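Local coordinates for CMP/dCMP-type deaminase domain-containing protein (Aspergillus oryzae RIB40, PDB 7DS1) that probably deaminates the pyrimidine intermediate DARIPP in riboflavin biosynthesis as a zinc-dependent enzyme of the cytidine deaminase superfamily, at residues A[31-36]-A[94-99]. Residues are numbered along the deposited sequence; the frame is centred on the assembly and turned at random.
Sequences ILVSRK and VMYVTM. With HJL ([(2~{R},3~{S},4~{S})-5-[[2,5-bis(azanyl)-6-oxidanylidene-1~{H}-pyrimidin-4-yl]amino]-2,3,4-tris(oxidanyl)pentyl] dihydrogen phosphate), chain C.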
# COMPACT_ATOMS: atom_id res chain seq x y z
N ILE A 31 -0.73 -0.68 -5.64
CA ILE A 31 -0.68 -1.59 -6.78
C ILE A 31 0.05 -2.85 -6.35
O ILE A 31 1.18 -2.78 -5.87
CB ILE A 31 0.03 -0.96 -8.00
CG1 ILE A 31 -0.75 0.25 -8.52
CG2 ILE A 31 0.20 -2.00 -9.12
CD1 ILE A 31 0.02 1.06 -9.58
N LEU A 32 -0.58 -4.01 -6.56
CA LEU A 32 0.02 -5.30 -6.23
C LEU A 32 0.58 -5.94 -7.50
O LEU A 32 -0.14 -6.08 -8.50
CB LEU A 32 -1.02 -6.21 -5.58
CG LEU A 32 -0.54 -7.59 -5.13
CD1 LEU A 32 0.51 -7.46 -4.04
CD2 LEU A 32 -1.73 -8.42 -4.64
N VAL A 33 1.86 -6.31 -7.46
CA VAL A 33 2.61 -6.77 -8.64
C VAL A 33 3.16 -8.16 -8.38
O VAL A 33 3.67 -8.43 -7.28
CB VAL A 33 3.76 -5.79 -8.97
CG1 VAL A 33 4.60 -6.31 -10.15
CG2 VAL A 33 3.21 -4.40 -9.28
N SER A 34 3.08 -9.04 -9.38
CA SER A 34 3.77 -10.32 -9.37
C SER A 34 5.02 -10.20 -10.24
O SER A 34 4.92 -9.87 -11.42
CB SER A 34 2.87 -11.45 -9.88
OG SER A 34 3.62 -12.63 -10.16
N ARG A 35 6.17 -10.45 -9.63
CA ARG A 35 7.47 -10.16 -10.22
C ARG A 35 8.32 -11.42 -10.23
O ARG A 35 8.32 -12.18 -9.26
CB ARG A 35 8.17 -9.04 -9.42
CG ARG A 35 9.60 -8.72 -9.86
CD ARG A 35 10.02 -7.38 -9.26
NE ARG A 35 9.25 -6.28 -9.86
CZ ARG A 35 9.01 -5.12 -9.26
NH1 ARG A 35 9.48 -4.88 -8.04
NH2 ARG A 35 8.30 -4.20 -9.90
N LYS A 36 9.03 -11.65 -11.33
CA LYS A 36 9.94 -12.78 -11.39
C LYS A 36 11.11 -12.57 -10.43
O LYS A 36 11.64 -11.47 -10.30
CB LYS A 36 10.47 -12.96 -12.82
CG LYS A 36 11.12 -14.30 -13.09
CD LYS A 36 10.37 -15.07 -14.17
CE LYS A 36 11.20 -16.22 -14.72
NZ LYS A 36 11.99 -15.84 -15.93
N VAL A 94 4.83 -8.19 -4.66
CA VAL A 94 5.26 -6.94 -4.04
C VAL A 94 4.14 -5.93 -4.18
O VAL A 94 3.40 -5.94 -5.17
CB VAL A 94 6.57 -6.40 -4.67
CG1 VAL A 94 7.69 -7.44 -4.59
CG2 VAL A 94 6.35 -5.99 -6.13
N MET A 95 4.00 -5.05 -3.19
CA MET A 95 2.97 -4.01 -3.24
C MET A 95 3.63 -2.64 -3.22
O MET A 95 4.50 -2.38 -2.37
CB MET A 95 1.97 -4.13 -2.08
CG MET A 95 0.79 -3.17 -2.23
SD MET A 95 -0.33 -3.17 -0.80
CE MET A 95 -1.37 -4.60 -1.17
N TYR A 96 3.25 -1.80 -4.18
CA TYR A 96 3.58 -0.38 -4.18
C TYR A 96 2.44 0.37 -3.53
O TYR A 96 1.27 0.09 -3.81
CB TYR A 96 3.80 0.12 -5.62
CG TYR A 96 5.03 -0.48 -6.26
CD1 TYR A 96 6.25 0.18 -6.19
CD2 TYR A 96 4.97 -1.71 -6.91
CE1 TYR A 96 7.39 -0.36 -6.76
CE2 TYR A 96 6.10 -2.26 -7.48
CZ TYR A 96 7.31 -1.58 -7.40
OH TYR A 96 8.43 -2.12 -7.96
N VAL A 97 2.77 1.29 -2.63
CA VAL A 97 1.79 2.13 -1.93
C VAL A 97 2.38 3.53 -1.79
O VAL A 97 3.56 3.67 -1.48
CB VAL A 97 1.44 1.56 -0.53
CG1 VAL A 97 0.14 2.16 -0.02
CG2 VAL A 97 1.34 0.03 -0.53
N THR A 98 1.57 4.58 -2.02
CA THR A 98 2.16 5.92 -1.94
C THR A 98 2.67 6.21 -0.54
O THR A 98 3.73 6.83 -0.37
CB THR A 98 1.19 7.03 -2.39
OG1 THR A 98 -0.00 7.03 -1.59
CG2 THR A 98 0.85 6.92 -3.86
N MET A 99 1.95 5.73 0.48
CA MET A 99 2.27 5.98 1.87
C MET A 99 2.58 4.66 2.57
O MET A 99 1.98 3.62 2.26
CB MET A 99 1.10 6.68 2.58
CG MET A 99 1.32 6.96 4.06
SD MET A 99 -0.04 7.93 4.73
CE MET A 99 -0.00 9.34 3.61
C2 HJL C . -2.64 4.46 4.05
C4 HJL C . -4.83 4.68 3.35
C5 HJL C . -5.12 5.44 4.50
C6 HJL C . -4.12 5.66 5.41
N1 HJL C . -2.87 5.14 5.16
N2 HJL C . -1.29 3.92 3.82
N3 HJL C . -3.60 4.20 3.14
N5 HJL C . -6.42 5.96 4.72
O4 HJL C . -5.71 4.45 2.52
C1' HJL C . -3.70 6.06 7.91
C2' HJL C . -4.26 6.84 9.11
C3' HJL C . -5.76 6.50 9.31
C4' HJL C . -6.21 7.05 10.71
C5' HJL C . -7.75 7.05 10.84
N1' HJL C . -4.39 6.44 6.64
O1P HJL C . -8.66 5.51 8.43
O2' HJL C . -3.56 6.51 10.27
O2P HJL C . -9.49 3.65 10.02
O3' HJL C . -6.49 7.10 8.26
O3P HJL C . -10.40 6.04 9.83
O4' HJL C . -5.70 6.28 11.72
O5' HJL C . -8.16 5.68 10.84
PAN HJL C . -9.20 5.22 9.73
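Ile31 pairs with Tyr96 and Val33 with Val94 where strands 29-36 and 91-97 run antiparallel, with Leu32 opposite Met95 in the non-hydrogen-bonded position between them. Four backbone hydrogen bonds join the strands. Ile31 N gives one to Tyr96 O at 2.8 Å, and Tyr96 N returns one to Ile31 O. Val33 and Val94 exchange the other two, and the bond from Val33 N to Val94 O is nearly straight (168° at the hydrogen). Met95 CA adds a CA-H...O contact to Ile31 O at 3.4 Å.

Polar side chains meet on the face that carries Val33, Val94 and Tyr96. The end of the Arg35 guanidinium straddles the phenol oxygen, with NH2 2.8 Å and NH1 3.0 Å from Tyr96 OH. The oxygen lies in the guanidinium plane, while the phenol ring is turned 70° from that plane. The Arg35 chain runs extended and then bends at chi3 (-68°), which helps bring its end over to the tyrosine. Tyr96 OH is also hydrogen-bonded to His5 ND1, and Arg35 NH2 forms a salt bridge with Asp45.

Van der Waals contacts accompany this grip. Val94 CG2 lies against one guanidinium face, 3.8 Å from Arg35 NH1. Val33 CG2 makes an apolar contact with the edge of the Tyr96 ring, 4.0 Å from CD2. On the other face, Leu32 CD1 touches Met95 CB at 4.1 Å. Both residues pack on Cys66 of helix 62-73, and Met95 also touches Glu63 beside the zinc site.

The two strands are the second and third of the five in the mixed sheet, order 2-1-3-4-5, characteristic of the cytidine deaminase fold; beyond them, Met99 borders the DARIPP pocket.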